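Local coordinates for protein putative TRAP PERIPLASMIC SOLUTE BINDING PROTEIN (Haemophilus influenzae, PDB 4PBQ) that binds the sugar acid L-gulonate and probably delivers it to a TRAP transporter for uptake from the periplasm, at residues Phe158-Asn171 with Ala180-Val193. Numbering follows the deposited sequence.
Sequences FDDFKGLRLRVPLN and AMNINPQSMPLSEV. With 2UF (L-gulonate), chain D.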
# COMPACT_ATOMS: atom_id res chain seq x y z
N PHE A 158 7.35 -24.14 -3.97
CA PHE A 158 8.43 -23.19 -3.75
C PHE A 158 9.47 -23.28 -4.86
O PHE A 158 10.02 -22.27 -5.29
CB PHE A 158 9.03 -23.42 -2.38
CG PHE A 158 9.98 -22.36 -1.93
CD1 PHE A 158 9.50 -21.15 -1.41
CD2 PHE A 158 11.34 -22.54 -2.03
CE1 PHE A 158 10.38 -20.18 -0.98
CE2 PHE A 158 12.22 -21.57 -1.59
CZ PHE A 158 11.75 -20.40 -1.08
N ASP A 159 9.74 -24.49 -5.34
CA ASP A 159 10.72 -24.67 -6.41
C ASP A 159 10.34 -23.94 -7.70
O ASP A 159 11.20 -23.68 -8.54
CB ASP A 159 11.01 -26.15 -6.68
CG ASP A 159 11.81 -26.80 -5.56
OD1 ASP A 159 12.54 -26.09 -4.86
OD2 ASP A 159 11.70 -28.03 -5.38
N ASP A 160 9.06 -23.59 -7.86
CA ASP A 160 8.63 -22.94 -9.09
C ASP A 160 9.14 -21.50 -9.18
O ASP A 160 9.19 -20.93 -10.26
CB ASP A 160 7.10 -22.95 -9.22
CG ASP A 160 6.53 -24.35 -9.44
OD1 ASP A 160 7.28 -25.27 -9.83
OD2 ASP A 160 5.30 -24.52 -9.22
N PHE A 161 9.53 -20.91 -8.05
CA PHE A 161 10.10 -19.56 -8.05
C PHE A 161 11.44 -19.47 -8.79
O PHE A 161 11.82 -18.37 -9.26
CB PHE A 161 10.32 -19.10 -6.62
CG PHE A 161 9.07 -18.75 -5.88
CD1 PHE A 161 7.99 -18.16 -6.53
CD2 PHE A 161 8.97 -19.00 -4.53
CE1 PHE A 161 6.84 -17.83 -5.83
CE2 PHE A 161 7.82 -18.65 -3.83
CZ PHE A 161 6.78 -18.07 -4.47
N LYS A 162 12.19 -20.57 -8.85
CA LYS A 162 13.52 -20.53 -9.47
C LYS A 162 13.41 -20.14 -10.95
O LYS A 162 12.65 -20.73 -11.71
CB LYS A 162 14.22 -21.89 -9.31
CG LYS A 162 15.61 -21.94 -9.91
CD LYS A 162 16.28 -23.28 -9.66
CE LYS A 162 16.87 -23.36 -8.26
NZ LYS A 162 18.10 -22.50 -8.09
N GLY A 163 14.15 -19.11 -11.35
CA GLY A 163 14.07 -18.63 -12.72
C GLY A 163 13.01 -17.54 -12.91
O GLY A 163 12.98 -16.88 -13.94
N LEU A 164 12.13 -17.37 -11.93
CA LEU A 164 11.05 -16.39 -12.04
C LEU A 164 11.60 -14.97 -11.99
O LEU A 164 12.38 -14.66 -11.09
CB LEU A 164 10.03 -16.58 -10.93
CG LEU A 164 8.79 -15.70 -11.05
CD1 LEU A 164 7.95 -16.07 -12.28
CD2 LEU A 164 7.97 -15.78 -9.77
N ARG A 165 11.18 -14.13 -12.93
CA ARG A 165 11.57 -12.71 -12.95
C ARG A 165 10.36 -11.88 -12.57
O ARG A 165 9.35 -11.87 -13.28
CB ARG A 165 12.09 -12.33 -14.33
CG ARG A 165 13.33 -13.13 -14.76
CD ARG A 165 13.58 -13.07 -16.26
NE ARG A 165 12.39 -13.41 -17.02
CZ ARG A 165 12.15 -13.00 -18.26
NH1 ARG A 165 13.04 -12.26 -18.91
NH2 ARG A 165 11.02 -13.33 -18.86
N LEU A 166 10.46 -11.19 -11.44
CA LEU A 166 9.30 -10.47 -10.93
C LEU A 166 9.64 -9.01 -10.77
O LEU A 166 10.65 -8.67 -10.15
CB LEU A 166 8.90 -11.05 -9.58
CG LEU A 166 7.42 -11.18 -9.25
CD1 LEU A 166 6.72 -12.11 -10.25
CD2 LEU A 166 7.22 -11.68 -7.82
N ARG A 167 8.81 -8.12 -11.33
CA ARG A 167 8.92 -6.73 -10.96
C ARG A 167 8.60 -6.59 -9.48
O ARG A 167 7.66 -7.21 -8.98
CB ARG A 167 7.97 -5.85 -11.76
CG ARG A 167 7.97 -4.40 -11.35
CD ARG A 167 6.90 -4.09 -10.33
NE ARG A 167 6.87 -2.68 -9.96
CZ ARG A 167 6.04 -2.19 -9.06
NH1 ARG A 167 5.17 -3.00 -8.44
NH2 ARG A 167 6.07 -0.90 -8.77
N VAL A 168 9.37 -5.75 -8.79
CA VAL A 168 9.03 -5.33 -7.43
C VAL A 168 8.99 -3.80 -7.34
O VAL A 168 9.52 -3.10 -8.21
CB VAL A 168 9.99 -5.92 -6.36
CG1 VAL A 168 9.89 -7.45 -6.33
CG2 VAL A 168 11.43 -5.46 -6.64
N PRO A 169 8.37 -3.27 -6.29
CA PRO A 169 8.31 -1.80 -6.20
C PRO A 169 9.65 -1.15 -5.86
O PRO A 169 10.68 -1.83 -5.68
CB PRO A 169 7.30 -1.54 -5.08
CG PRO A 169 7.04 -2.86 -4.43
CD PRO A 169 7.46 -3.95 -5.36
N LEU A 170 9.62 0.19 -5.80
CA LEU A 170 10.79 1.01 -5.52
C LEU A 170 11.11 1.05 -4.02
O LEU A 170 11.14 2.11 -3.39
CB LEU A 170 10.53 2.43 -6.03
CG LEU A 170 10.24 2.53 -7.54
CD1 LEU A 170 9.85 3.97 -7.88
CD2 LEU A 170 11.41 2.09 -8.39
N ASN A 171 11.42 -0.14 -3.49
CA ASN A 171 11.56 -0.37 -2.07
C ASN A 171 12.37 -1.65 -1.88
O ASN A 171 11.93 -2.71 -2.28
CB ASN A 171 10.17 -0.48 -1.44
CG ASN A 171 10.22 -0.78 0.05
OD1 ASN A 171 11.23 -1.18 0.60
ND2 ASN A 171 9.07 -0.59 0.70
N ALA A 180 14.75 -13.76 -1.06
CA ALA A 180 14.54 -14.80 -0.05
C ALA A 180 13.65 -15.93 -0.58
O ALA A 180 13.71 -17.06 -0.07
CB ALA A 180 13.93 -14.19 1.23
N MSE A 181 12.82 -15.62 -1.58
CA MSE A 181 11.97 -16.59 -2.26
C MSE A 181 12.68 -17.31 -3.42
O MSE A 181 12.09 -18.17 -4.06
CB MSE A 181 10.69 -15.94 -2.80
CG MSE A 181 9.78 -15.25 -1.75
SE MSE A 181 9.20 -16.45 -0.32
CE MSE A 181 10.11 -15.63 1.19
N ASN A 182 13.95 -16.96 -3.65
CA ASN A 182 14.74 -17.42 -4.79
C ASN A 182 14.16 -16.91 -6.12
O ASN A 182 14.34 -17.54 -7.17
CB ASN A 182 14.88 -18.96 -4.80
CG ASN A 182 16.13 -19.42 -5.51
OD1 ASN A 182 17.05 -18.63 -5.73
ND2 ASN A 182 16.17 -20.70 -5.88
N ILE A 183 13.44 -15.79 -6.04
CA ILE A 183 12.95 -15.06 -7.20
C ILE A 183 13.99 -14.04 -7.65
O ILE A 183 14.70 -13.50 -6.81
CB ILE A 183 11.63 -14.33 -6.86
CG1 ILE A 183 10.51 -15.34 -6.55
CG2 ILE A 183 11.21 -13.39 -7.99
CD1 ILE A 183 9.27 -14.69 -5.91
N ASN A 184 14.07 -13.77 -8.96
CA ASN A 184 14.92 -12.70 -9.50
C ASN A 184 14.11 -11.40 -9.62
O ASN A 184 13.31 -11.27 -10.53
CB ASN A 184 15.45 -13.06 -10.90
CG ASN A 184 16.24 -14.37 -10.91
OD1 ASN A 184 16.96 -14.68 -9.96
ND2 ASN A 184 16.09 -15.15 -11.98
N PRO A 185 14.31 -10.45 -8.70
CA PRO A 185 13.54 -9.20 -8.72
C PRO A 185 14.13 -8.19 -9.67
O PRO A 185 15.33 -8.17 -9.91
CB PRO A 185 13.68 -8.70 -7.29
CG PRO A 185 15.09 -9.13 -6.93
CD PRO A 185 15.24 -10.48 -7.55
N GLN A 186 13.29 -7.31 -10.19
CA GLN A 186 13.74 -6.10 -10.85
C GLN A 186 12.86 -4.97 -10.37
O GLN A 186 11.67 -4.91 -10.66
CB GLN A 186 13.69 -6.18 -12.39
CG GLN A 186 14.26 -4.84 -12.98
CD GLN A 186 14.66 -4.87 -14.47
OE1 GLN A 186 14.80 -5.93 -15.08
NE2 GLN A 186 14.85 -3.69 -15.05
N SER A 187 13.44 -4.08 -9.60
CA SER A 187 12.69 -2.95 -9.03
C SER A 187 12.43 -1.92 -10.12
O SER A 187 13.33 -1.54 -10.83
CB SER A 187 13.49 -2.32 -7.88
OG SER A 187 12.86 -1.16 -7.36
N MSE A 188 11.18 -1.47 -10.26
CA MSE A 188 10.87 -0.43 -11.23
C MSE A 188 9.56 0.25 -10.84
O MSE A 188 8.75 -0.33 -10.11
CB MSE A 188 10.74 -1.01 -12.64
CG MSE A 188 9.65 -1.99 -12.80
SE MSE A 188 9.63 -2.91 -14.57
CE MSE A 188 11.05 -4.05 -14.49
N PRO A 189 9.34 1.46 -11.33
CA PRO A 189 8.05 2.11 -11.08
C PRO A 189 6.89 1.32 -11.63
O PRO A 189 6.98 0.61 -12.64
CB PRO A 189 8.13 3.41 -11.88
CG PRO A 189 9.55 3.60 -12.22
CD PRO A 189 10.22 2.27 -12.19
N LEU A 190 5.74 1.51 -11.00
CA LEU A 190 4.56 0.79 -11.37
C LEU A 190 4.18 1.06 -12.82
O LEU A 190 3.66 0.18 -13.50
CB LEU A 190 3.42 1.23 -10.43
CG LEU A 190 2.06 0.58 -10.62
CD1 LEU A 190 2.10 -0.89 -10.37
CD2 LEU A 190 1.07 1.26 -9.69
N SER A 191 4.41 2.29 -13.26
CA SER A 191 4.07 2.69 -14.63
C SER A 191 4.85 1.92 -15.70
O SER A 191 4.52 2.01 -16.88
CB SER A 191 4.40 4.15 -14.79
OG SER A 191 5.81 4.33 -14.59
N GLU A 192 5.87 1.17 -15.30
CA GLU A 192 6.72 0.42 -16.24
C GLU A 192 6.41 -1.07 -16.35
O GLU A 192 6.98 -1.78 -17.19
CB GLU A 192 8.21 0.64 -15.90
CG GLU A 192 8.65 2.06 -16.22
CD GLU A 192 10.07 2.39 -15.81
OE1 GLU A 192 10.84 1.46 -15.49
OE2 GLU A 192 10.41 3.60 -15.83
N VAL A 193 5.46 -1.54 -15.55
CA VAL A 193 5.18 -2.96 -15.52
C VAL A 193 4.62 -3.52 -16.83
O VAL A 193 5.08 -4.55 -17.31
CB VAL A 193 4.23 -3.30 -14.37
CG1 VAL A 193 3.80 -4.77 -14.46
CG2 VAL A 193 4.91 -3.02 -13.05
O6A 2UF D . 4.02 0.21 -7.00
C6 2UF D . 3.60 -0.66 -6.23
O6B 2UF D . 3.61 -1.88 -6.45
C5 2UF D . 2.97 -0.17 -4.91
O5 2UF D . 2.01 -1.12 -4.49
C4 2UF D . 4.05 -0.00 -3.81
O4 2UF D . 4.95 1.05 -4.18
C3 2UF D . 3.37 0.30 -2.46
O3 2UF D . 2.39 1.39 -2.54
C2 2UF D . 4.41 0.66 -1.38
O2 2UF D . 3.71 0.56 -0.16
C1 2UF D . 5.58 -0.38 -1.33
O1 2UF D . 6.40 -0.05 -0.20
O HOH W 1 12.37 -20.84 -4.54
O HOH W 2 15.78 -17.68 -9.45
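The backbone O of M188 is gripped by two nitrogens of R167: NE at 3.0 Å and NH2 at 3.1 Å. M188 O lies near the guanidinium plane. A bend at chi2 (-93°) turns the R167 chain toward M188, and V193 CG2 packs against R167 CD. R167 meets the L-gulonate carboxylate with two nearly straight bonds, NH1 to O6B (2.8 Å) and NH2 to O6A (2.9 Å). This grip and the carboxylate bonds together fix the guanidinium rotation. P169 CA lies over one guanidinium face, toward its rim, and L190 CD1 over the opposite face. N171 ND2 holds the ligand's other end, at O1.

Strand 165-168, which carries R167, pairs in parallel with strand 184-187. L166 N donates to N184 O, and Q186 N to L166 O. S187 OG donates to P169 O (2.8 Å) from above the carbonyl plane. I183 CD1 sits over the F161 ring face, 4.0 Å from the centroid, a CH-pi contact. The selenium of selenomethionine M181 meets the F158 ring edge, a Met-aromatic contact.

Helix 172-180 links the strands as a beta-alpha-beta crossover and covers V168 and P185. Strand 204-208 touches R167 and L190, and helix 292-312 packs on F158 and M181.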